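Tyrosine aminotransferase (Leishmania infantum, PDB 4IX8) probably catalyses the pyridoxal-phosphate-dependent transfer of the amino group of tyrosine to 2-oxoglutarate. Local coordinates at residues 91-96 with 325-330. Sequence-based numbering, arbitrary orientation.
Sequences EAMVDV and QEAIAR
Val96 sets its CG2 methyl over one face of the Arg330 guanidinium, 3.5 Å above the plane and over its centre. The same methyl reaches Glu326 CG at 3.5 Å, so one branch of the valine rests in the notch between two side chains that are themselves joined. Arg330 NE donates to Glu326 OE2 at 2.7 Å in a salt bridge; the carboxylate oxygen lies at the edge of the guanidinium, near its plane, and is met on its anti side. That bond, with a weak second one from Arg330 NH2, holds the flat group broadside to Val96. Asp95 comes to the guanidinium edge with its CB, 3.9 Å from Arg330 NH1, while its carboxylate stops short of a bond.

Ala327 CB points between Ala92, Met93 and Val96. Met93 starts with its CB turned from helix 322-331, but chi1 (-73°) brings CG to 3.5 Å from Ala327 CB, and the bend at chi2 (-93°) keeps SD at 3.6 Å from that atom. The segment axes come within 8.4 Å, consistent with the facing alanines 92 and 327; their N-to-C directions differ by 128°. This oblique, mostly buried helix-helix packing joins helix 322-331 to helix 87-99 at the subunit interface, where Glu91 salt-bridges Arg98 of the second subunit. Phe102, in a loop, touches Val96, Glu326 and Arg330, and Glu326 OE1 bonds to Asn113 of helix 112-122, which packs beside helix 322-331.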
loop_
_atom_site.group_PDB
_atom_site.type_symbol
_atom_site.label_atom_id
_atom_site.label_comp_id
_atom_site.label_asym_id
_atom_site.label_seq_id
_atom_site.Cartn_x
_atom_site.Cartn_y
_atom_site.Cartn_z
ATOM N N GLU A 91 -8.604 17.802 -13.077
ATOM C CA GLU A 91 -8.211 19.194 -12.969
ATOM C C GLU A 91 -8.125 19.591 -11.482
ATOM O O GLU A 91 -7.310 20.443 -11.109
ATOM C CB GLU A 91 -9.201 20.071 -13.741
ATOM C CG GLU A 91 -8.978 20.079 -15.304
ATOM C CD GLU A 91 -7.537 20.482 -15.728
ATOM O OE1 GLU A 91 -6.974 21.469 -15.163
ATOM O OE2 GLU A 91 -6.950 19.772 -16.589
ATOM N N ALA A 92 -8.901 18.925 -10.621
ATOM C CA ALA A 92 -8.705 19.090 -9.180
ATOM C C ALA A 92 -7.302 18.592 -8.776
ATOM O O ALA A 92 -6.619 19.235 -7.973
ATOM C CB ALA A 92 -9.775 18.357 -8.376
ATOM N N MET A 93 -6.826 17.520 -9.390
ATOM C CA MET A 93 -5.502 17.034 -9.049
ATOM C C MET A 93 -4.455 18.095 -9.407
ATOM O O MET A 93 -3.518 18.364 -8.634
ATOM C CB MET A 93 -5.211 15.723 -9.775
ATOM C CG MET A 93 -5.979 14.554 -9.214
ATOM S SD MET A 93 -5.063 13.650 -7.973
ATOM C CE MET A 93 -3.807 12.920 -9.028
ATOM N N VAL A 94 -4.640 18.694 -10.588
ATOM C CA VAL A 94 -3.796 19.789 -11.062
ATOM C C VAL A 94 -3.788 20.994 -10.090
ATOM O O VAL A 94 -2.735 21.437 -9.677
ATOM C CB VAL A 94 -4.273 20.245 -12.489
ATOM C CG1 VAL A 94 -3.626 21.604 -12.918
ATOM C CG2 VAL A 94 -3.993 19.139 -13.529
ATOM N N ASP A 95 -4.958 21.472 -9.692
ATOM C CA ASP A 95 -5.065 22.594 -8.788
ATOM C C ASP A 95 -4.346 22.246 -7.482
ATOM O O ASP A 95 -3.573 23.053 -6.926
ATOM C CB ASP A 95 -6.535 22.914 -8.508
ATOM C CG ASP A 95 -7.298 23.381 -9.736
ATOM O OD1 ASP A 95 -6.701 23.814 -10.748
ATOM O OD2 ASP A 95 -8.538 23.337 -9.686
ATOM N N VAL A 96 -4.555 21.009 -7.029
ATOM C CA VAL A 96 -4.051 20.589 -5.755
ATOM C C VAL A 96 -2.532 20.530 -5.803
ATOM O O VAL A 96 -1.849 21.082 -4.924
ATOM C CB VAL A 96 -4.646 19.226 -5.342
ATOM C CG1 VAL A 96 -3.815 18.573 -4.158
ATOM C CG2 VAL A 96 -6.122 19.408 -4.948
ATOM N N GLN A 325 -6.070 12.524 -2.085
ATOM C CA GLN A 325 -7.037 12.667 -0.998
ATOM C C GLN A 325 -7.699 14.045 -1.081
ATOM O O GLN A 325 -8.916 14.164 -1.005
ATOM C CB GLN A 325 -6.352 12.484 0.373
ATOM C CG GLN A 325 -6.008 11.039 0.778
ATOM C CD GLN A 325 -5.658 10.912 2.264
ATOM O OE1 GLN A 325 -6.530 11.055 3.128
ATOM N NE2 GLN A 325 -4.365 10.692 2.570
ATOM N N GLU A 326 -6.919 15.096 -1.273
ATOM C CA GLU A 326 -7.527 16.420 -1.411
ATOM C C GLU A 326 -8.292 16.508 -2.739
ATOM O O GLU A 326 -9.428 17.017 -2.766
ATOM C CB GLU A 326 -6.448 17.528 -1.298
ATOM C CG GLU A 326 -6.920 18.970 -1.541
ATOM C CD GLU A 326 -8.007 19.432 -0.595
ATOM O OE1 GLU A 326 -8.262 18.729 0.408
ATOM O OE2 GLU A 326 -8.608 20.501 -0.847
ATOM N N ALA A 327 -7.731 15.982 -3.826
ATOM C CA ALA A 327 -8.434 16.065 -5.120
ATOM C C ALA A 327 -9.796 15.387 -5.051
ATOM O O ALA A 327 -10.794 15.907 -5.555
ATOM C CB ALA A 327 -7.604 15.442 -6.252
ATOM N N ILE A 328 -9.847 14.252 -4.372
ATOM C CA ILE A 328 -11.088 13.481 -4.287
ATOM C C ILE A 328 -12.008 14.146 -3.273
ATOM O O ILE A 328 -13.238 14.131 -3.431
ATOM C CB ILE A 328 -10.813 12.008 -3.889
ATOM C CG1 ILE A 328 -10.108 11.297 -5.033
ATOM C CG2 ILE A 328 -12.099 11.266 -3.563
ATOM C CD1 ILE A 328 -9.487 10.004 -4.639
ATOM N N ALA A 329 -11.419 14.769 -2.255
ATOM C CA ALA A 329 -12.223 15.502 -1.276
ATOM C C ALA A 329 -12.961 16.662 -1.965
ATOM O O ALA A 329 -14.079 17.018 -1.594
ATOM C CB ALA A 329 -11.344 16.040 -0.140
ATOM N N ARG A 330 -12.371 17.192 -3.019
ATOM C CA ARG A 330 -12.954 18.361 -3.715
ATOM C C ARG A 330 -14.032 17.955 -4.711
ATOM O O ARG A 330 -14.903 18.759 -5.014
ATOM C CB ARG A 330 -11.872 19.151 -4.453
ATOM C CG ARG A 330 -11.057 20.032 -3.553
ATOM C CD ARG A 330 -9.922 20.737 -4.290
ATOM N NE ARG A 330 -8.991 21.335 -3.343
ATOM C CZ ARG A 330 -8.002 22.173 -3.639
ATOM N NH1 ARG A 330 -7.791 22.584 -4.880
ATOM N NH2 ARG A 330 -7.213 22.608 -2.667
#